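Local coordinates for SusD/RagB family nutrient-binding outer membrane lipoprotein (Bacteroides vulgatus, PDB 4F7A), which probably binds glycans, perhaps mucin O-glycans, at the outer membrane as a SusD-family lipoprotein of a nutrient-uptake system, at residues G31-Y36 / T327-L332; F49-H54 / N250-V255; Q321-S326 / C431-M436. One frame throughout, in Å; residues are numbered along the deposited sequence.

Contact 1: G31-Y36 / T327-L332; sequences GIYFNY and TPAVLL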
ATOM      1  N   GLY A  31      -5.557  -0.462  13.376  1.00 14.93           N
ATOM      2  CA  GLY A  31      -4.239  -1.075  13.352  1.00 15.54           C
ATOM      3  C   GLY A  31      -3.711  -1.423  11.967  1.00 15.67           C
ATOM      4  O   GLY A  31      -2.606  -1.935  11.856  1.00 18.25           O
ATOM      5  N   ILE A  32      -4.485  -1.165  10.919  1.00 14.66           N
ATOM      6  CA  ILE A  32      -4.034  -1.453   9.531  1.00 16.64           C
ATOM      7  C   ILE A  32      -3.041  -0.356   9.053  1.00 19.46           C
ATOM      8  O   ILE A  32      -1.862  -0.640   8.885  1.00 20.05           O
ATOM      9  CB  ILE A  32      -5.227  -1.609   8.563  1.00 17.05           C
ATOM     10  CG1 ILE A  32      -6.112  -2.790   8.987  1.00 22.43           C
ATOM     11  CG2 ILE A  32      -4.726  -1.758   7.086  1.00 14.32           C
ATOM     12  CD1 ILE A  32      -7.543  -2.771   8.357  1.00 21.47           C
ATOM     13  N   TYR A  33      -3.545   0.866   8.808  1.00 18.95           N
ATOM     14  CA  TYR A  33      -2.715   2.101   8.644  1.00 18.48           C
ATOM     15  C   TYR A  33      -2.526   2.584  10.065  1.00 16.03           C
ATOM     16  O   TYR A  33      -3.308   3.409  10.604  1.00 16.37           O
ATOM     17  CB  TYR A  33      -3.467   3.120   7.823  1.00 18.40           C
ATOM     18  CG  TYR A  33      -2.697   4.298   7.226  1.00 13.71           C
ATOM     19  CD1 TYR A  33      -1.872   4.142   6.103  1.00 21.79           C
ATOM     20  CD2 TYR A  33      -2.893   5.576   7.704  1.00 19.02           C
ATOM     21  CE1 TYR A  33      -1.245   5.232   5.516  1.00 18.18           C
ATOM     22  CE2 TYR A  33      -2.279   6.661   7.120  1.00 13.42           C
ATOM     23  CZ  TYR A  33      -1.462   6.485   6.026  1.00 19.10           C
ATOM     24  OH  TYR A  33      -0.877   7.586   5.459  1.00 16.40           O
ATOM     25  N   PHE A  34      -1.520   1.981  10.677  1.00 14.57           N
ATOM     26  CA  PHE A  34      -1.484   1.776  12.115  1.00 14.79           C
ATOM     27  C   PHE A  34      -1.516   3.082  12.869  1.00 15.10           C
ATOM     28  O   PHE A  34      -0.643   3.922  12.695  1.00 15.06           O
ATOM     29  CB  PHE A  34      -0.219   1.000  12.487  1.00 15.52           C
ATOM     30  CG  PHE A  34      -0.148   0.618  13.934  1.00 15.84           C
ATOM     31  CD1 PHE A  34       0.327   1.516  14.875  1.00 14.25           C
ATOM     32  CD2 PHE A  34      -0.543  -0.641  14.354  1.00 14.66           C
ATOM     33  CE1 PHE A  34       0.394   1.180  16.205  1.00 14.55           C
ATOM     34  CE2 PHE A  34      -0.478  -0.987  15.698  1.00 14.51           C
ATOM     35  CZ  PHE A  34      -0.006  -0.084  16.620  1.00 16.88           C
ATOM     36  N   ASN A  35      -2.529   3.259  13.711  1.00 14.69           N
ATOM     37  CA  ASN A  35      -2.492   4.357  14.682  1.00 14.29           C
ATOM     38  C   ASN A  35      -3.286   4.004  15.922  1.00 15.74           C
ATOM     39  O   ASN A  35      -4.061   4.809  16.461  1.00 16.81           O
ATOM     40  CB  ASN A  35      -2.935   5.668  14.053  1.00 14.62           C
ATOM     41  CG  ASN A  35      -2.251   6.875  14.685  1.00 16.88           C
ATOM     42  OD1 ASN A  35      -1.127   6.767  15.211  1.00 15.14           O
ATOM     43  ND2 ASN A  35      -2.906   8.037  14.618  1.00 16.37           N
ATOM     44  N   TYR A  36      -3.052   2.782  16.379  1.00 14.68           N
ATOM     45  CA  TYR A  36      -3.684   2.239  17.553  1.00 14.25           C
ATOM     46  C   TYR A  36      -2.850   2.552  18.782  1.00 15.92           C
ATOM     47  O   TYR A  36      -1.650   2.253  18.826  1.00 15.09           O
ATOM     48  CB  TYR A  36      -3.835   0.715  17.401  1.00 15.45           C
ATOM     49  CG  TYR A  36      -4.236   0.019  18.689  1.00 15.93           C
ATOM     50  CD1 TYR A  36      -5.511   0.180  19.216  1.00 19.67           C
ATOM     51  CD2 TYR A  36      -3.332  -0.753  19.391  1.00 16.41           C
ATOM     52  CE1 TYR A  36      -5.881  -0.431  20.420  1.00 24.09           C
ATOM     53  CE2 TYR A  36      -3.688  -1.368  20.586  1.00 17.64           C
ATOM     54  CZ  TYR A  36      -4.961  -1.206  21.083  1.00 22.72           C
ATOM     55  OH  TYR A  36      -5.298  -1.807  22.255  1.00 20.72           O
ATOM     56  N   THR A 327      -8.938  13.284   8.363  1.00 16.82           N
ATOM     57  CA  THR A 327      -9.038  12.720   7.009  1.00 14.03           C
ATOM     58  C   THR A 327      -9.066  11.173   7.070  1.00 13.44           C
ATOM     59  O   THR A 327      -8.143  10.576   7.606  1.00 12.04           O
ATOM     60  CB  THR A 327      -7.835  13.151   6.150  1.00 14.57           C
ATOM     61  OG1 THR A 327      -7.830  14.588   6.029  1.00 14.72           O
ATOM     62  CG2 THR A 327      -7.899  12.503   4.765  1.00 12.32           C
ATOM     63  N   PRO A 328     -10.109  10.523   6.503  1.00 12.81           N
ATOM     64  CA  PRO A 328     -10.045   9.050   6.508  1.00 14.37           C
ATOM     65  C   PRO A 328      -8.760   8.549   5.814  1.00 12.50           C
ATOM     66  O   PRO A 328      -8.316   9.158   4.838  1.00 16.19           O
ATOM     67  CB  PRO A 328     -11.297   8.641   5.713  1.00 16.47           C
ATOM     68  CG  PRO A 328     -12.245   9.764   5.882  1.00 15.43           C
ATOM     69  CD  PRO A 328     -11.355  11.007   5.880  1.00 16.29           C
ATOM     70  N   ALA A 329      -8.162   7.482   6.334  1.00 12.38           N
ATOM     71  CA  ALA A 329      -6.945   6.912   5.779  1.00 12.39           C
ATOM     72  C   ALA A 329      -7.287   5.935   4.668  1.00 12.51           C
ATOM     73  O   ALA A 329      -7.792   4.843   4.928  1.00 11.53           O
ATOM     74  CB  ALA A 329      -6.139   6.175   6.883  1.00 13.94           C
ATOM     75  N   VAL A 330      -6.996   6.320   3.436  1.00 13.02           N
ATOM     76  CA  VAL A 330      -7.332   5.509   2.274  1.00 12.66           C
ATOM     77  C   VAL A 330      -6.532   4.199   2.244  1.00 13.06           C
ATOM     78  O   VAL A 330      -5.309   4.206   2.470  1.00 11.92           O
ATOM     79  CB  VAL A 330      -7.071   6.303   0.991  1.00 14.62           C
ATOM     80  CG1 VAL A 330      -7.286   5.444  -0.204  1.00 18.35           C
ATOM     81  CG2 VAL A 330      -8.004   7.552   0.958  1.00 17.79           C
ATOM     82  N   LEU A 331      -7.237   3.091   1.998  1.00 11.80           N
ATOM     83  CA  LEU A 331      -6.649   1.737   1.916  1.00 13.00           C
ATOM     84  C   LEU A 331      -6.829   1.083   0.547  1.00 12.31           C
ATOM     85  O   LEU A 331      -5.936   0.364   0.085  1.00 13.65           O
ATOM     86  CB  LEU A 331      -7.244   0.804   2.981  1.00 12.24           C
ATOM     87  CG  LEU A 331      -6.876   1.158   4.430  1.00 14.11           C
ATOM     88  CD1 LEU A 331      -7.557   0.195   5.380  1.00 12.87           C
ATOM     89  CD2 LEU A 331      -5.356   1.173   4.616  1.00 12.50           C
ATOM     90  N   LEU A 332      -7.989   1.283  -0.070  1.00 12.64           N
ATOM     91  CA  LEU A 332      -8.306   0.650  -1.361  1.00 12.90           C
ATOM     92  C   LEU A 332      -9.359   1.491  -2.112  1.00 13.32           C
ATOM     93  O   LEU A 332     -10.473   1.655  -1.640  1.00 14.57           O
ATOM     94  CB  LEU A 332      -8.801  -0.783  -1.128  1.00 12.70           C
ATOM     95  CG  LEU A 332      -8.824  -1.704  -2.348  1.00 15.40           C
ATOM     96  CD1 LEU A 332      -8.804  -3.164  -1.919  1.00 16.02           C
ATOM     97  CD2 LEU A 332     -10.017  -1.403  -3.225  1.00 17.42           C
TER
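Ile32 and Tyr33, in the loop between helices 15-30 and 44-51, pack against Ala329 and Leu331 at the start and middle of strand 329-332, one half of a two-stranded antiparallel sheet set among the helices of this SusD-family fold. Two local backbone motifs shape the meeting. Tyr33 is the centre of an inverse gamma turn, and Leu331 and Leu332 form a classic beta bulge opposite Ile241 of the partner strand 241-243.

Across the segments the contact is wholly apolar and buried. With CG placed opposite the backbone N (chi1 -164°), the phenol of Tyr33 lies beside its own carbonyl and brings CD2 to 3.4 Å from Ala329 CB, a tight approach. Ala329 CB is also 3.9 Å from Tyr33 CE2, so the methyl is nearest the CD2 side of the ring, approached obliquely. Leu331 reaches in with its branched end: CD2 is 4.2 Å from Tyr33 CB, and the two side chains of Leu331 and Ile32 cross at a slant.

Carbonyl oxygens of the touching residues bond to other parts of the fold. Ile32 O accepts from Arg127 and Tyr33 O from the hydroxyl of Tyr248, which ties down the main chain of the turn next to the hydrophobic patch; Arg206 does the same for the strand at Leu331 O. Helix 111-132 adds Glu123, which touches both Ile32 and Leu331. The branch CG2 of Ile32 meets both methyls of Leu331, at 3.8 Å from CD1 and 3.9 Å from CD2.

Contact 2: F49-H54 / N250-V255; sequences FQNLNH and NPLAGV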
ATOM      1  N   PHE A  49       6.550   2.238  11.434  1.00 15.39           N
ATOM      2  CA  PHE A  49       5.711   1.206  10.784  1.00 15.46           C
ATOM      3  C   PHE A  49       5.788   1.354   9.266  1.00 15.14           C
ATOM      4  O   PHE A  49       6.152   0.421   8.542  1.00 14.03           O
ATOM      5  CB  PHE A  49       4.246   1.365  11.269  1.00 13.29           C
ATOM      6  CG  PHE A  49       3.316   0.200  10.923  1.00 15.88           C
ATOM      7  CD1 PHE A  49       2.819   0.024   9.651  1.00 26.68           C
ATOM      8  CD2 PHE A  49       2.882  -0.668  11.911  1.00 14.86           C
ATOM      9  CE1 PHE A  49       1.946  -1.036   9.368  1.00 27.59           C
ATOM     10  CE2 PHE A  49       2.010  -1.700  11.640  1.00 17.89           C
ATOM     11  CZ  PHE A  49       1.555  -1.896  10.369  1.00 15.28           C
ATOM     12  N   GLN A  50       5.525   2.568   8.805  1.00 13.19           N
ATOM     13  CA  GLN A  50       5.397   2.823   7.391  1.00 14.48           C
ATOM     14  C   GLN A  50       6.111   4.057   6.841  1.00 13.65           C
ATOM     15  O   GLN A  50       6.622   4.011   5.715  1.00 14.96           O
ATOM     16  CB  GLN A  50       3.891   2.877   7.107  1.00 17.02           C
ATOM     17  CG  GLN A  50       3.458   3.533   5.887  1.00 18.96           C
ATOM     18  CD  GLN A  50       2.052   3.118   5.448  1.00 17.27           C
ATOM     19  OE1 GLN A  50       1.285   2.433   6.167  1.00 13.88           O
ATOM     20  NE2 GLN A  50       1.709   3.558   4.274  1.00 13.18           N
ATOM     21  N   ASN A  51       6.104   5.180   7.560  1.00 14.14           N
ATOM     22  CA  ASN A  51       6.525   6.430   6.926  1.00 14.17           C
ATOM     23  C   ASN A  51       8.003   6.465   6.572  1.00 14.70           C
ATOM     24  O   ASN A  51       8.377   6.956   5.494  1.00 15.26           O
ATOM     25  CB  ASN A  51       6.164   7.658   7.764  1.00 17.08           C
ATOM     26  CG  ASN A  51       6.205   8.938   6.959  1.00 16.03           C
ATOM     27  OD1 ASN A  51       6.900   9.878   7.335  1.00 16.15           O
ATOM     28  ND2 ASN A  51       5.452   8.985   5.821  1.00 14.80           N
ATOM     29  N   LEU A  52       8.841   5.921   7.451  1.00 15.77           N
ATOM     30  CA  LEU A  52      10.279   5.872   7.177  1.00 13.40           C
ATOM     31  C   LEU A  52      10.737   4.634   6.385  1.00 15.99           C
ATOM     32  O   LEU A  52      11.940   4.447   6.152  1.00 14.70           O
ATOM     33  CB  LEU A  52      11.072   5.998   8.458  1.00 14.61           C
ATOM     34  CG  LEU A  52      11.054   7.354   9.149  1.00 13.91           C
ATOM     35  CD1 LEU A  52      11.593   7.200  10.566  1.00 14.53           C
ATOM     36  CD2 LEU A  52      11.861   8.419   8.373  1.00 14.53           C
ATOM     37  N   ASN A  53       9.790   3.792   5.982  1.00 15.74           N
ATOM     38  CA  ASN A  53      10.065   2.659   5.112  1.00 14.44           C
ATOM     39  C   ASN A  53       9.269   2.792   3.796  1.00 13.18           C
ATOM     40  O   ASN A  53       9.674   3.489   2.871  1.00 14.09           O
ATOM     41  CB  ASN A  53       9.721   1.362   5.858  1.00 14.66           C
ATOM     42  CG  ASN A  53      10.564   1.166   7.073  1.00 16.62           C
ATOM     43  OD1 ASN A  53      11.749   0.833   6.968  1.00 16.76           O
ATOM     44  ND2 ASN A  53       9.972   1.347   8.231  1.00 18.11           N
ATOM     45  N   HIS A  54       8.102   2.183   3.752  1.00 13.06           N
ATOM     46  CA  HIS A  54       7.321   2.078   2.523  1.00 12.27           C
ATOM     47  C   HIS A  54       7.024   3.419   1.873  1.00 13.76           C
ATOM     48  O   HIS A  54       7.034   3.520   0.665  1.00 12.41           O
ATOM     49  CB  HIS A  54       5.993   1.378   2.806  1.00 13.70           C
ATOM     50  CG  HIS A  54       6.136   0.137   3.625  1.00 12.38           C
ATOM     51  ND1 HIS A  54       6.587   0.157   4.929  1.00 12.24           N
ATOM     52  CD2 HIS A  54       5.829  -1.153   3.351  1.00 12.12           C
ATOM     53  CE1 HIS A  54       6.585  -1.077   5.409  1.00 14.57           C
ATOM     54  NE2 HIS A  54       6.135  -1.891   4.469  1.00 13.31           N
ATOM     55  N   ASN A 250      -5.578  10.344  11.601  1.00 12.88           N
ATOM     56  CA  ASN A 250      -4.735   9.957  10.507  1.00 12.86           C
ATOM     57  C   ASN A 250      -3.266  10.237  10.862  1.00 13.18           C
ATOM     58  O   ASN A 250      -2.878  11.385  11.063  1.00 13.56           O
ATOM     59  CB  ASN A 250      -5.148  10.714   9.247  1.00 13.53           C
ATOM     60  CG  ASN A 250      -4.461  10.193   7.999  1.00 12.58           C
ATOM     61  OD1 ASN A 250      -3.259   9.961   8.008  1.00 12.42           O
ATOM     62  ND2 ASN A 250      -5.221  10.053   6.901  1.00 11.93           N
ATOM     63  N   PRO A 251      -2.436   9.194  10.941  1.00 12.30           N
ATOM     64  CA  PRO A 251      -1.079   9.421  11.438  1.00 13.20           C
ATOM     65  C   PRO A 251      -0.189  10.188  10.464  1.00 12.43           C
ATOM     66  O   PRO A 251       0.784  10.802  10.890  1.00 13.98           O
ATOM     67  CB  PRO A 251      -0.543   8.003  11.661  1.00 13.57           C
ATOM     68  CG  PRO A 251      -1.324   7.170  10.770  1.00  9.76           C
ATOM     69  CD  PRO A 251      -2.697   7.755  10.725  1.00 12.14           C
ATOM     70  N   LEU A 252      -0.519  10.169   9.175  1.00 10.75           N
ATOM     71  CA  LEU A 252       0.244  10.948   8.196  1.00 11.39           C
ATOM     72  C   LEU A 252       0.163  12.419   8.536  1.00 12.75           C
ATOM     73  O   LEU A 252       1.156  13.135   8.443  1.00 13.94           O
ATOM     74  CB  LEU A 252      -0.242  10.678   6.773  1.00 10.99           C
ATOM     75  CG  LEU A 252       0.457  11.408   5.621  1.00 13.06           C
ATOM     76  CD1 LEU A 252       1.945  11.082   5.495  1.00 13.05           C
ATOM     77  CD2 LEU A 252      -0.282  11.088   4.303  1.00 10.81           C
ATOM     78  N   ALA A 253      -1.022  12.863   8.965  1.00 12.61           N
ATOM     79  CA  ALA A 253      -1.233  14.238   9.345  1.00 14.70           C
ATOM     80  C   ALA A 253      -0.450  14.548  10.599  1.00 15.38           C
ATOM     81  O   ALA A 253       0.040  15.667  10.749  1.00 13.32           O
ATOM     82  CB  ALA A 253      -2.777  14.562   9.534  1.00 12.78           C
ATOM     83  N   GLY A 254      -0.308  13.560  11.483  1.00 14.24           N
ATOM     84  CA  GLY A 254       0.499  13.725  12.683  1.00 16.68           C
ATOM     85  C   GLY A 254       1.967  13.948  12.385  1.00 15.87           C
ATOM     86  O   GLY A 254       2.568  14.874  12.931  1.00 18.23           O
ATOM     87  N   VAL A 255       2.540  13.112  11.510  1.00 14.59           N
ATOM     88  CA  VAL A 255       3.937  13.276  11.067  1.00 15.31           C
ATOM     89  C   VAL A 255       4.117  14.577  10.272  1.00 15.03           C
ATOM     90  O   VAL A 255       5.147  15.254  10.410  1.00 17.85           O
ATOM     91  CB  VAL A 255       4.444  12.040  10.294  1.00 14.70           C
ATOM     92  CG1 VAL A 255       5.894  12.199   9.846  1.00 11.77           C
ATOM     93  CG2 VAL A 255       4.284  10.771  11.173  1.00 12.94           C
TER
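Asn51 lays its side-chain amide across the ends of Leu252 and Val255, where the last turn of helix 44-51, widened to a pi-type turn, faces the N-terminal turn of helix 251-257. It is a small helix-to-helix packing contact, buried within the helical body of the fold, the CA atoms of Asn51 and Leu252 being the nearest across the segments, 7.8 Å apart.

The amide is split between two apolar neighbours. Asn51 OD1 comes to 3.6 Å from Val255 CG1, the two side chains reaching toward each other from opposite directions. Asn51 ND2 lies 4.1 Å from Leu252 CD1, and here the side chains cross at roughly a right angle. Swinging CG away from the backbone N (chi1 -163°) directs the amide of Asn51 at the neighbouring helix. Neither approach is a hydrogen bond: ND2 is instead bonded to OD2 of Asp55, just past the segment, which helps to fix how the amide is rotated. The carboxylate of Asp55 also accepts from Gln50 NE2 through its other oxygen, so one acidic group holds two adjacent side chains of the helix end. Trp46, earlier on helix 44-51, touches Asn51, Pro251, Leu252 and Val255 and so broadens the packing between the helices.

Helix 251-257 starts with a side-chain cap of its own. Asn250 occupies the N-cap position and its OD1, in an Asx turn, accepts from Leu252 N at 3.0 Å; the donor lies in the carbonyl plane, but the bond is bent, with an N-H...O angle of 137°.

Contact 3: Q321-S326 / C431-M436; sequences QTITAS and CWPEGM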
ATOM      1  N   GLN A 321      -4.041  20.903   4.158  1.00 16.01           N
ATOM      2  CA  GLN A 321      -5.492  21.103   4.053  0.50 15.36           C
ATOM      3  C   GLN A 321      -6.111  19.828   3.514  1.00 14.67           C
ATOM      4  O   GLN A 321      -7.203  19.449   3.900  1.00 15.72           O
ATOM      5  CB  GLN A 321      -5.859  22.279   3.127  0.50 16.21           C
ATOM      6  CG  GLN A 321      -5.609  23.653   3.733  0.50 24.85           C
ATOM      7  CD  GLN A 321      -5.893  24.790   2.756  0.50 31.00           C
ATOM      8  OE1 GLN A 321      -5.971  24.584   1.540  0.50 36.89           O
ATOM      9  NE2 GLN A 321      -6.047  25.996   3.289  0.50 29.44           N
ATOM     10  N   THR A 322      -5.399  19.156   2.611  1.00 15.39           N
ATOM     11  CA  THR A 322      -5.863  17.889   2.041  1.00 14.97           C
ATOM     12  C   THR A 322      -5.761  16.735   3.040  1.00 15.20           C
ATOM     13  O   THR A 322      -6.710  15.949   3.206  1.00 14.86           O
ATOM     14  CB  THR A 322      -5.057  17.550   0.798  1.00 17.00           C
ATOM     15  OG1 THR A 322      -5.211  18.622  -0.131  1.00 14.10           O
ATOM     16  CG2 THR A 322      -5.530  16.233   0.150  1.00  9.52           C
ATOM     17  N   ILE A 323      -4.615  16.629   3.709  1.00 15.26           N
ATOM     18  CA  ILE A 323      -4.392  15.564   4.688  1.00 15.02           C
ATOM     19  C   ILE A 323      -4.410  16.184   6.111  1.00 16.72           C
ATOM     20  O   ILE A 323      -3.495  16.934   6.498  1.00 15.87           O
ATOM     21  CB  ILE A 323      -3.079  14.815   4.403  1.00 15.37           C
ATOM     22  CG1 ILE A 323      -3.094  14.159   2.999  1.00 14.91           C
ATOM     23  CG2 ILE A 323      -2.818  13.723   5.498  1.00 14.04           C
ATOM     24  CD1 ILE A 323      -4.213  13.147   2.734  1.00 14.37           C
ATOM     25  N   THR A 324      -5.466  15.882   6.858  1.00 13.90           N
ATOM     26  CA  THR A 324      -5.654  16.367   8.239  1.00 15.92           C
ATOM     27  C   THR A 324      -5.852  15.185   9.169  1.00 14.24           C
ATOM     28  O   THR A 324      -6.053  14.063   8.718  1.00 13.16           O
ATOM     29  CB  THR A 324      -6.890  17.300   8.367  1.00 17.64           C
ATOM     30  OG1 THR A 324      -8.104  16.520   8.298  1.00 19.40           O
ATOM     31  CG2 THR A 324      -6.907  18.348   7.243  1.00 21.07           C
ATOM     32  N   ALA A 325      -5.842  15.432  10.471  1.00 14.15           N
ATOM     33  CA  ALA A 325      -6.072  14.375  11.457  1.00 15.04           C
ATOM     34  C   ALA A 325      -7.408  13.668  11.234  1.00 14.96           C
ATOM     35  O   ALA A 325      -7.524  12.450  11.496  1.00 13.43           O
ATOM     36  CB  ALA A 325      -6.021  14.969  12.885  1.00 14.99           C
ATOM     37  N   SER A 326      -8.431  14.419  10.789  1.00 13.93           N
ATOM     38  CA  SER A 326      -9.767  13.832  10.606  1.00 16.66           C
ATOM     39  C   SER A 326      -9.970  13.247   9.202  1.00 18.59           C
ATOM     40  O   SER A 326     -11.060  12.776   8.870  1.00 16.81           O
ATOM     41  CB  SER A 326     -10.859  14.864  10.934  1.00 21.07           C
ATOM     42  OG  SER A 326     -10.828  15.912   9.996  1.00 21.72           O
ATOM     43  N   CYS A 431      -3.033   5.771  -5.922  1.00 12.09           N
ATOM     44  CA  CYS A 431      -2.986   5.129  -4.593  1.00 11.33           C
ATOM     45  C   CYS A 431      -2.487   6.056  -3.486  1.00 12.08           C
ATOM     46  O   CYS A 431      -2.516   5.680  -2.315  1.00 12.50           O
ATOM     47  CB  CYS A 431      -2.097   3.872  -4.646  1.00 12.72           C
ATOM     48  SG  CYS A 431      -2.924   2.468  -5.448  1.00 17.12           S
ATOM     49  N   TRP A 432      -2.006   7.244  -3.869  1.00 11.60           N
ATOM     50  CA  TRP A 432      -1.450   8.227  -2.944  1.00 10.35           C
ATOM     51  C   TRP A 432      -2.501   8.584  -1.887  1.00 12.43           C
ATOM     52  O   TRP A 432      -3.679   8.756  -2.231  1.00 12.16           O
ATOM     53  CB  TRP A 432      -1.045   9.481  -3.736  1.00 11.42           C
ATOM     54  CG  TRP A 432      -0.322  10.536  -2.949  1.00  8.61           C
ATOM     55  CD1 TRP A 432       1.030  10.688  -2.840  1.00 13.10           C
ATOM     56  CD2 TRP A 432      -0.902  11.551  -2.128  1.00  7.98           C
ATOM     57  NE1 TRP A 432       1.322  11.730  -2.018  1.00 10.85           N
ATOM     58  CE2 TRP A 432       0.150  12.291  -1.578  1.00 11.32           C
ATOM     59  CE3 TRP A 432      -2.223  11.935  -1.833  1.00 11.58           C
ATOM     60  CZ2 TRP A 432      -0.065  13.393  -0.743  1.00 10.91           C
ATOM     61  CZ3 TRP A 432      -2.419  13.007  -0.999  1.00 10.44           C
ATOM     62  CH2 TRP A 432      -1.350  13.724  -0.467  1.00 10.99           C
ATOM     63  N   PRO A 433      -2.089   8.720  -0.606  1.00 10.43           N
ATOM     64  CA  PRO A 433      -0.727   8.695  -0.043  1.00 12.50           C
ATOM     65  C   PRO A 433      -0.258   7.351   0.525  1.00 12.37           C
ATOM     66  O   PRO A 433       0.730   7.306   1.285  1.00 13.44           O
ATOM     67  CB  PRO A 433      -0.837   9.693   1.085  1.00 12.34           C
ATOM     68  CG  PRO A 433      -2.263   9.429   1.617  1.00  9.52           C
ATOM     69  CD  PRO A 433      -3.082   9.099   0.413  1.00 12.28           C
ATOM     70  N   GLU A 434      -0.927   6.276   0.136  1.00 11.17           N
ATOM     71  CA  GLU A 434      -0.745   4.975   0.797  1.00 11.15           C
ATOM     72  C   GLU A 434       0.458   4.254   0.205  1.00 10.42           C
ATOM     73  O   GLU A 434       0.354   3.569  -0.815  1.00 14.31           O
ATOM     74  CB  GLU A 434      -2.018   4.118   0.684  1.00  9.91           C
ATOM     75  CG  GLU A 434      -2.167   3.089   1.824  1.00 16.39           C
ATOM     76  CD  GLU A 434      -1.084   2.039   1.758  1.00 13.15           C
ATOM     77  OE1 GLU A 434      -1.195   1.192   0.848  1.00 13.33           O
ATOM     78  OE2 GLU A 434      -0.130   2.069   2.595  1.00 15.29           O
ATOM     79  N   GLY A 435       1.584   4.376   0.896  1.00 11.57           N
ATOM     80  CA  GLY A 435       2.871   3.939   0.381  1.00 12.88           C
ATOM     81  C   GLY A 435       3.067   2.437   0.266  1.00 11.38           C
ATOM     82  O   GLY A 435       3.881   1.986  -0.543  1.00 11.52           O
HETATM   83  N   MSE A 436       2.371   1.646   1.073  1.00 12.25           N
HETATM   84  CA  MSE A 436       2.548   0.178   0.996  1.00 11.27           C
HETATM   85  C   MSE A 436       2.079  -0.400  -0.331  1.00 11.88           C
HETATM   86  O   MSE A 436       2.833  -1.112  -0.977  1.00 11.22           O
HETATM   87  CB  MSE A 436       1.895  -0.577   2.141  1.00 12.33           C
HETATM   88  CG  MSE A 436       2.405  -0.175   3.487  1.00 15.40           C
HETATM   89 SE   MSE A 436       2.407  -1.705   4.703  0.75 13.24          SE
HETATM   90  CE  MSE A 436       3.174  -0.777   6.211  1.00 21.74           C
TER
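Ile323 has the largest share of buried surface here, packing against both the six-membered end of the Trp432 indole and the Pro433 ring, which itself lies on the indole. The loop 321-326 thereby leans on the turn that links helix 416-431 to helix 435-445. Ile323 CG1 lies 3.9 Å from Trp432 CH2, and its terminal CD1 is 4.1 Å from Trp432 CZ3, the approach to the ring being oblique. The same CD1 comes to 4.3 Å from Pro433 CG.

Trp432 extends CG opposite its backbone N (chi1 -174°), and this stretches the ring out toward Ile323. The peptide bond between Trp432 and Pro433 is cis, and Pro433 CB sits 3.7 Å above the plane of the indole, over its centre. Tyr282 stacks on the tryptophan and Tyr60 meets it edge-to-face, while NE1 is hydrogen-bonded to the hydroxyl of Tyr283.

Just beyond the cis proline, Glu434 takes the N-cap position of helix 435-445. Its OE2 accepts from the backbone N of Met436, a selenomethionine, at 3.0 Å, the donor standing 42° out of the carboxylate plane. OE1 accepts from Glu437 N, and Arg127 makes a salt bridge to OE2, probably steadying the negative charge. The whole is a type VIa beta turn with a cis proline, closed by Glu434 N to Cys431 O and leading into a helix N-capped by Glu434, within a TPR-like helical fold.

The three contacts form one cluster: the centre of contact 1 lies about 10 Å from that of contact 2 and 9 Å from that of contact 3, and the centres of contacts 2 and 3 are also about 9 Å apart. Contacts 1 and 2 are joined where Thr327 O probably accepts from Asn250 ND2 (3.1 Å), and Tyr33 OH packs on Leu252 CB. Contacts 2 and 3 are joined by Asn250 N to Ala325 O and by Gln50 NE2 to Glu434 OE2, each 2.9 Å. Arg127 of helix 111-132 reaches all three, bonding to Ile32 O, Gln50 OE1 and Glu434 OE2. Segments of contacts 1 and 3 alternate along the chain.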